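PDB 5A4A: maternal effect protein oskar from Drosophila melanogaster, which probably binds RNA through its SGNH hydrolase-like OSK domain and acts as an inducer of the germline at the germ plasm. Local coordinates for residues A[30-35]-A[187-192]; A[82-87]-A[120-125]. All blocks are in the same frame, centred on the assembly; numbering follows the deposited sequence.

How the contacts relate
Contacts 1 and 2 meet where the parallel strands 25-29, 80-84 and 116-120 of the mixed sheet in this SGNH-hydrolase-like domain give way to helix or loop. The order along the chain is 30-35, 82-87, 120-125, 187-192, so both segments of contact 2 fall between those of contact 1. Strand 80-84 pairs with strand 25-29, which leads into helix 31-40, and with strand 116-120, which leads into the loop 120-125. The contact centres are about 11 Å apart, and M33 packs on N84, F32 on L125 and W190 on A123. Contact 2 thus borders the aromatic cluster of contact 1 in the buried interior, joining regions distant in sequence into one packed unit of the OSK domain.

Contact 1 (A[30-35]-A[187-192]); sequences DDFMLY and YLFWNK. With SO4 (sulfate ion), chain B.
The first turn of helix 31-40 meets an irregular chain leading into helix 192-204, with the CA atoms of F32 and F189 6.8 Å apart. D30 caps that turn, its OD1 accepting from F32 N at 3.1 Å.

Five rings, F32, Y35, Y187, F189 and W190, form an aromatic cluster. F32 is central: CD2 of Y187 lies over one face of its ring, 3.5 Å from F32 CZ, with the planes tilted by 36°. L188 O sits at the F32 ring edge, 3.7 Å from CE1. The indole of W190 is nearly parallel to F32 but slid aside; its CZ2 touches F32 CB, while F173 meets the indole at about a right angle. Y35 has CG anti to the backbone N (chi1 -173°), within 3.9 Å of F189 CD1. W190 O, which accepts from R195, lies at the Y35 ring edge, and D31 O at that of F189, 3.5 Å from CE1.

K192 N donates to O3 of a sulfate ion, probably from the crystallisation liquor, which Q174 and R195 also hold.

D31 OD2 lies over one face of the Y187 ring, offset toward the rim. A water joins D31 OD2 (2.6 Å), D31 N and Y187 OH. The interface is therefore largely aromatic, with backbone oxygens at ring edges, and D31 OD2 is satisfied by S59 OG and the water that also reaches the tyrosine hydroxyl.

Contact 2 (A[82-87]-A[120-125]); sequences IVNIGS and TNLAPL
T120 closes on V83 and N84 where two parallel strands, 80-84 and 116-120, run side by side in the sheet of the SGNH-hydrolase-like fold and give way to loops.

Hydrogen bonds hold this region. V83 O accepts twice from T120, from N at 2.9 Å, nearly in line with the carbonyl, and from OG1 at 2.8 Å, a donor tilted 33° from the carbonyl plane. OG1 in turn accepts from N84 ND2 at 2.9 Å, within the amide plane of N84. With chi1 at 56°, OG1 stands between the backbone N and the carbonyl carbon and serves both partners. A valine here would remove OG1, and the amide of N84 would probably turn more freely while V83 O kept only T120 N from this residue.

Waters extend the seam as the chains separate: one joins I85 N to T120 O, a second N84 OD1 to A123 N, a third S87 OG to A123 O.

I82 CG2 and T120 CG2 make an apolar contact at 4.1 Å. The methyls of L122 pack against the backbone of I85 to S87. G86 adopts backbone angles at which a CB would collide with the carbonyl oxygen of I85, and L122 CD1 also lies close by. That methyl is 3.7 Å from S87 N, and L122 CD2 rests 3.5 Å from I85 O.

Contact 1 (A[30-35]-A[187-192])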
loop_
_atom_site.group_PDB
_atom_site.type_symbol
_atom_site.label_atom_id
_atom_site.label_comp_id
_atom_site.label_asym_id
_atom_site.label_seq_id
_atom_site.Cartn_x
_atom_site.Cartn_y
_atom_site.Cartn_z
ATOM N N ASP A 30 -0.873 2.768 -1.638
ATOM C CA ASP A 30 -1.715 3.964 -1.739
ATOM C C ASP A 30 -0.994 5.197 -1.169
ATOM O O ASP A 30 0.233 5.241 -1.169
ATOM C CB ASP A 30 -3.071 3.690 -1.065
ATOM C CG ASP A 30 -2.928 3.180 0.356
ATOM O OD1 ASP A 30 -2.104 3.737 1.112
ATOM O OD2 ASP A 30 -3.642 2.219 0.727
ATOM N N ASP A 31 -1.731 6.207 -0.691
ATOM C CA ASP A 31 -1.081 7.407 -0.154
ATOM C C ASP A 31 -0.089 7.158 0.963
ATOM O O ASP A 31 0.860 7.922 1.101
ATOM C CB ASP A 31 -2.090 8.436 0.353
ATOM C CG ASP A 31 -2.673 9.278 -0.757
ATOM O OD1 ASP A 31 -1.954 10.175 -1.272
ATOM O OD2 ASP A 31 -3.853 9.050 -1.097
ATOM N N PHE A 32 -0.303 6.121 1.776
ATOM C CA PHE A 32 0.609 5.897 2.903
ATOM C C PHE A 32 2.024 5.552 2.453
ATOM O O PHE A 32 2.988 6.171 2.894
ATOM C CB PHE A 32 0.070 4.854 3.886
ATOM C CG PHE A 32 -1.170 5.297 4.601
ATOM C CD1 PHE A 32 -1.113 6.308 5.555
ATOM C CD2 PHE A 32 -2.390 4.716 4.316
ATOM C CE1 PHE A 32 -2.254 6.726 6.210
ATOM C CE2 PHE A 32 -3.538 5.131 4.973
ATOM C CZ PHE A 32 -3.468 6.147 5.913
ATOM N N MET A 33 2.153 4.570 1.573
ATOM C CA MET A 33 3.462 4.255 1.023
ATOM C C MET A 33 3.961 5.333 0.056
ATOM O O MET A 33 5.157 5.589 -0.004
ATOM C CB MET A 33 3.472 2.866 0.379
ATOM C CG MET A 33 3.427 1.725 1.394
ATOM S SD MET A 33 4.855 1.777 2.485
ATOM C CE MET A 33 6.135 1.846 1.252
ATOM N N LEU A 34 3.049 5.981 -0.673
ATOM C CA LEU A 34 3.428 7.109 -1.525
ATOM C C LEU A 34 4.139 8.181 -0.695
ATOM O O LEU A 34 5.206 8.670 -1.071
ATOM C CB LEU A 34 2.204 7.699 -2.227
ATOM C CG LEU A 34 2.461 8.864 -3.200
ATOM C CD1 LEU A 34 3.487 8.459 -4.242
ATOM C CD2 LEU A 34 1.175 9.302 -3.886
ATOM N N TYR A 35 3.555 8.531 0.449
ATOM C CA TYR A 35 4.141 9.554 1.305
ATOM C C TYR A 35 5.451 9.104 1.942
ATOM O O TYR A 35 6.407 9.880 2.018
ATOM C CB TYR A 35 3.146 9.984 2.382
ATOM C CG TYR A 35 3.592 11.154 3.235
ATOM C CD1 TYR A 35 3.919 12.388 2.664
ATOM C CD2 TYR A 35 3.643 11.035 4.619
ATOM C CE1 TYR A 35 4.307 13.450 3.455
ATOM C CE2 TYR A 35 4.026 12.084 5.412
ATOM C CZ TYR A 35 4.350 13.297 4.830
ATOM O OH TYR A 35 4.726 14.337 5.646
ATOM N N TYR A 187 -6.937 11.500 5.660
ATOM C CA TYR A 187 -5.812 10.625 5.982
ATOM C C TYR A 187 -5.003 11.251 7.103
ATOM O O TYR A 187 -4.738 12.448 7.071
ATOM C CB TYR A 187 -4.906 10.482 4.754
ATOM C CG TYR A 187 -5.379 9.459 3.756
ATOM C CD1 TYR A 187 -6.606 9.586 3.120
ATOM C CD2 TYR A 187 -4.600 8.343 3.468
ATOM C CE1 TYR A 187 -7.040 8.632 2.213
ATOM C CE2 TYR A 187 -5.024 7.387 2.562
ATOM C CZ TYR A 187 -6.239 7.530 1.944
ATOM O OH TYR A 187 -6.646 6.571 1.040
ATOM N N LEU A 188 -4.626 10.447 8.098
ATOM C CA LEU A 188 -3.693 10.902 9.127
ATOM C C LEU A 188 -2.346 10.236 8.849
ATOM O O LEU A 188 -2.183 9.022 9.048
ATOM C CB LEU A 188 -4.180 10.527 10.537
ATOM C CG LEU A 188 -3.429 11.245 11.672
ATOM C CD1 LEU A 188 -3.728 12.750 11.603
ATOM C CD2 LEU A 188 -3.778 10.683 13.038
ATOM N N PHE A 189 -1.384 11.016 8.374
ATOM C CA PHE A 189 -0.122 10.443 7.914
ATOM C C PHE A 189 0.873 10.156 9.020
ATOM O O PHE A 189 0.807 10.741 10.100
ATOM C CB PHE A 189 0.500 11.329 6.841
ATOM C CG PHE A 189 -0.220 11.254 5.538
ATOM C CD1 PHE A 189 0.038 10.210 4.659
ATOM C CD2 PHE A 189 -1.195 12.194 5.209
ATOM C CE1 PHE A 189 -0.642 10.112 3.454
ATOM C CE2 PHE A 189 -1.873 12.110 4.009
ATOM C CZ PHE A 189 -1.599 11.067 3.131
ATOM N N TRP A 190 1.772 9.208 8.755
ATOM C CA TRP A 190 2.825 8.897 9.693
ATOM C C TRP A 190 3.795 10.077 9.733
ATOM O O TRP A 190 4.153 10.638 8.696
ATOM C CB TRP A 190 3.563 7.618 9.272
ATOM C CG TRP A 190 2.657 6.473 8.862
ATOM C CD1 TRP A 190 1.402 6.186 9.345
ATOM C CD2 TRP A 190 2.957 5.451 7.893
ATOM N NE1 TRP A 190 0.905 5.053 8.720
ATOM C CE2 TRP A 190 1.836 4.595 7.826
ATOM C CE3 TRP A 190 4.057 5.192 7.071
ATOM C CZ2 TRP A 190 1.795 3.483 6.968
ATOM C CZ3 TRP A 190 4.012 4.098 6.217
ATOM C CH2 TRP A 190 2.887 3.256 6.173
ATOM N N ASN A 191 4.215 10.457 10.936
ATOM C CA ASN A 191 5.163 11.565 11.057
ATOM C C ASN A 191 6.589 11.051 10.871
ATOM O O ASN A 191 6.776 9.906 10.462
ATOM C CB ASN A 191 4.971 12.355 12.362
ATOM C CG ASN A 191 5.356 11.571 13.606
ATOM O OD1 ASN A 191 5.889 10.470 13.536
ATOM N ND2 ASN A 191 5.086 12.153 14.762
ATOM N N LYS A 192 7.591 11.885 11.145
ATOM C CA LYS A 192 8.972 11.461 10.914
ATOM C C LYS A 192 9.329 10.187 11.686
ATOM O O LYS A 192 9.945 9.272 11.146
ATOM C CB LYS A 192 9.971 12.581 11.236
ATOM C CG LYS A 192 11.422 12.163 10.993
ATOM C CD LYS A 192 12.365 13.360 10.944
ATOM C CE LYS A 192 13.304 13.299 9.736
ATOM N NZ LYS A 192 13.012 14.388 8.756
HETATM S S SO4 B . 6.638 15.266 10.001
HETATM O O1 SO4 B . 6.059 16.581 10.247
HETATM O O2 SO4 B . 7.637 15.343 8.945
HETATM O O3 SO4 B . 7.289 14.780 11.217
HETATM O O4 SO4 B . 5.565 14.373 9.584
HETATM O O HOH W 1 -4.664 6.583 -0.819
#

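Contact 2 (A[82-87]-A[120-125])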
loop_
_atom_site.group_PDB
_atom_site.type_symbol
_atom_site.label_atom_id
_atom_site.label_comp_id
_atom_site.label_asym_id
_atom_site.label_seq_id
_atom_site.Cartn_x
_atom_site.Cartn_y
_atom_site.Cartn_z
ATOM N N ILE A 82 7.170 -4.910 -3.201
ATOM C CA ILE A 82 6.690 -4.740 -1.832
ATOM C C ILE A 82 5.310 -4.078 -1.863
ATOM O O ILE A 82 5.145 -2.985 -2.404
ATOM C CB ILE A 82 7.682 -3.927 -0.965
ATOM C CG1 ILE A 82 9.030 -4.667 -0.871
ATOM C CG2 ILE A 82 7.109 -3.691 0.431
ATOM C CD1 ILE A 82 10.140 -3.889 -0.142
ATOM N N VAL A 83 4.330 -4.746 -1.263
ATOM C CA VAL A 83 2.927 -4.345 -1.373
ATOM C C VAL A 83 2.321 -3.908 -0.044
ATOM O O VAL A 83 2.439 -4.608 0.962
ATOM C CB VAL A 83 2.083 -5.512 -1.912
ATOM C CG1 VAL A 83 0.607 -5.116 -2.010
ATOM C CG2 VAL A 83 2.620 -5.970 -3.270
ATOM N N ASN A 84 1.686 -2.737 -0.042
ATOM C CA ASN A 84 0.855 -2.322 1.085
ATOM C C ASN A 84 -0.476 -1.850 0.522
ATOM O O ASN A 84 -0.582 -0.737 0.006
ATOM C CB ASN A 84 1.524 -1.191 1.882
ATOM C CG ASN A 84 0.732 -0.805 3.124
ATOM O OD1 ASN A 84 0.062 0.235 3.153
ATOM N ND2 ASN A 84 0.800 -1.642 4.158
ATOM N N ILE A 85 -1.490 -2.699 0.605
ATOM C CA ILE A 85 -2.728 -2.440 -0.111
ATOM C C ILE A 85 -3.933 -2.890 0.723
ATOM O O ILE A 85 -3.889 -3.924 1.405
ATOM C CB ILE A 85 -2.690 -3.127 -1.514
ATOM C CG1 ILE A 85 -3.677 -2.491 -2.498
ATOM C CG2 ILE A 85 -2.889 -4.645 -1.408
ATOM C CD1 ILE A 85 -3.294 -1.078 -2.926
ATOM N N GLY A 86 -4.998 -2.101 0.683
ATOM C CA GLY A 86 -6.207 -2.431 1.413
ATOM C C GLY A 86 -6.768 -1.294 2.248
ATOM O O GLY A 86 -7.963 -1.302 2.558
ATOM N N SER A 87 -5.921 -0.338 2.641
ATOM C CA SER A 87 -6.391 0.780 3.464
ATOM C C SER A 87 -7.510 1.541 2.775
ATOM O O SER A 87 -8.471 1.941 3.428
ATOM C CB SER A 87 -5.265 1.760 3.838
ATOM O OG SER A 87 -4.359 1.163 4.746
ATOM N N THR A 120 3.215 -6.334 3.120
ATOM C CA THR A 120 3.174 -5.708 4.442
ATOM C C THR A 120 1.701 -5.721 4.845
ATOM O O THR A 120 0.819 -5.611 3.985
ATOM C CB THR A 120 3.694 -4.258 4.438
ATOM O OG1 THR A 120 2.951 -3.497 3.486
ATOM C CG2 THR A 120 5.194 -4.189 4.061
ATOM N N ASN A 121 1.418 -5.850 6.132
ATOM C CA ASN A 121 0.039 -5.710 6.571
ATOM C C ASN A 121 -0.319 -4.218 6.729
ATOM O O ASN A 121 0.488 -3.343 6.402
ATOM C CB ASN A 121 -0.273 -6.551 7.823
ATOM C CG ASN A 121 0.520 -6.125 9.054
ATOM O OD1 ASN A 121 1.224 -5.119 9.048
ATOM N ND2 ASN A 121 0.396 -6.902 10.124
ATOM N N LEU A 122 -1.514 -3.925 7.214
ATOM C CA LEU A 122 -1.951 -2.524 7.253
ATOM C C LEU A 122 -1.622 -1.862 8.581
ATOM O O LEU A 122 -1.912 -2.404 9.641
ATOM C CB LEU A 122 -3.449 -2.412 7.004
ATOM C CG LEU A 122 -3.963 -3.031 5.708
ATOM C CD1 LEU A 122 -5.425 -2.645 5.484
ATOM C CD2 LEU A 122 -3.091 -2.566 4.541
ATOM N N ALA A 123 -1.022 -0.680 8.511
ATOM C CA ALA A 123 -0.870 0.168 9.689
ATOM C C ALA A 123 -2.246 0.572 10.214
ATOM O O ALA A 123 -3.213 0.640 9.454
ATOM C CB ALA A 123 -0.044 1.421 9.339
ATOM N N PRO A 124 -2.344 0.835 11.523
ATOM C CA PRO A 124 -3.598 1.373 12.057
ATOM C C PRO A 124 -3.918 2.696 11.356
ATOM O O PRO A 124 -2.998 3.432 11.000
ATOM C CB PRO A 124 -3.271 1.625 13.533
ATOM C CG PRO A 124 -1.763 1.726 13.581
ATOM C CD PRO A 124 -1.284 0.764 12.544
ATOM N N LEU A 125 -5.196 2.970 11.136
ATOM C CA LEU A 125 -5.625 4.262 10.602
ATOM C C LEU A 125 -5.856 5.182 11.793
ATOM O O LEU A 125 -6.867 5.069 12.500
ATOM C CB LEU A 125 -6.898 4.091 9.767
ATOM C CG LEU A 125 -6.716 3.188 8.542
ATOM C CD1 LEU A 125 -8.050 2.886 7.870
ATOM C CD2 LEU A 125 -5.749 3.822 7.544
HETATM O O HOH W 2 -0.630 0.654 5.913
HETATM O O HOH W 3 -1.085 -5.315 1.904
HETATM O O HOH W 4 -2.885 1.935 6.979
#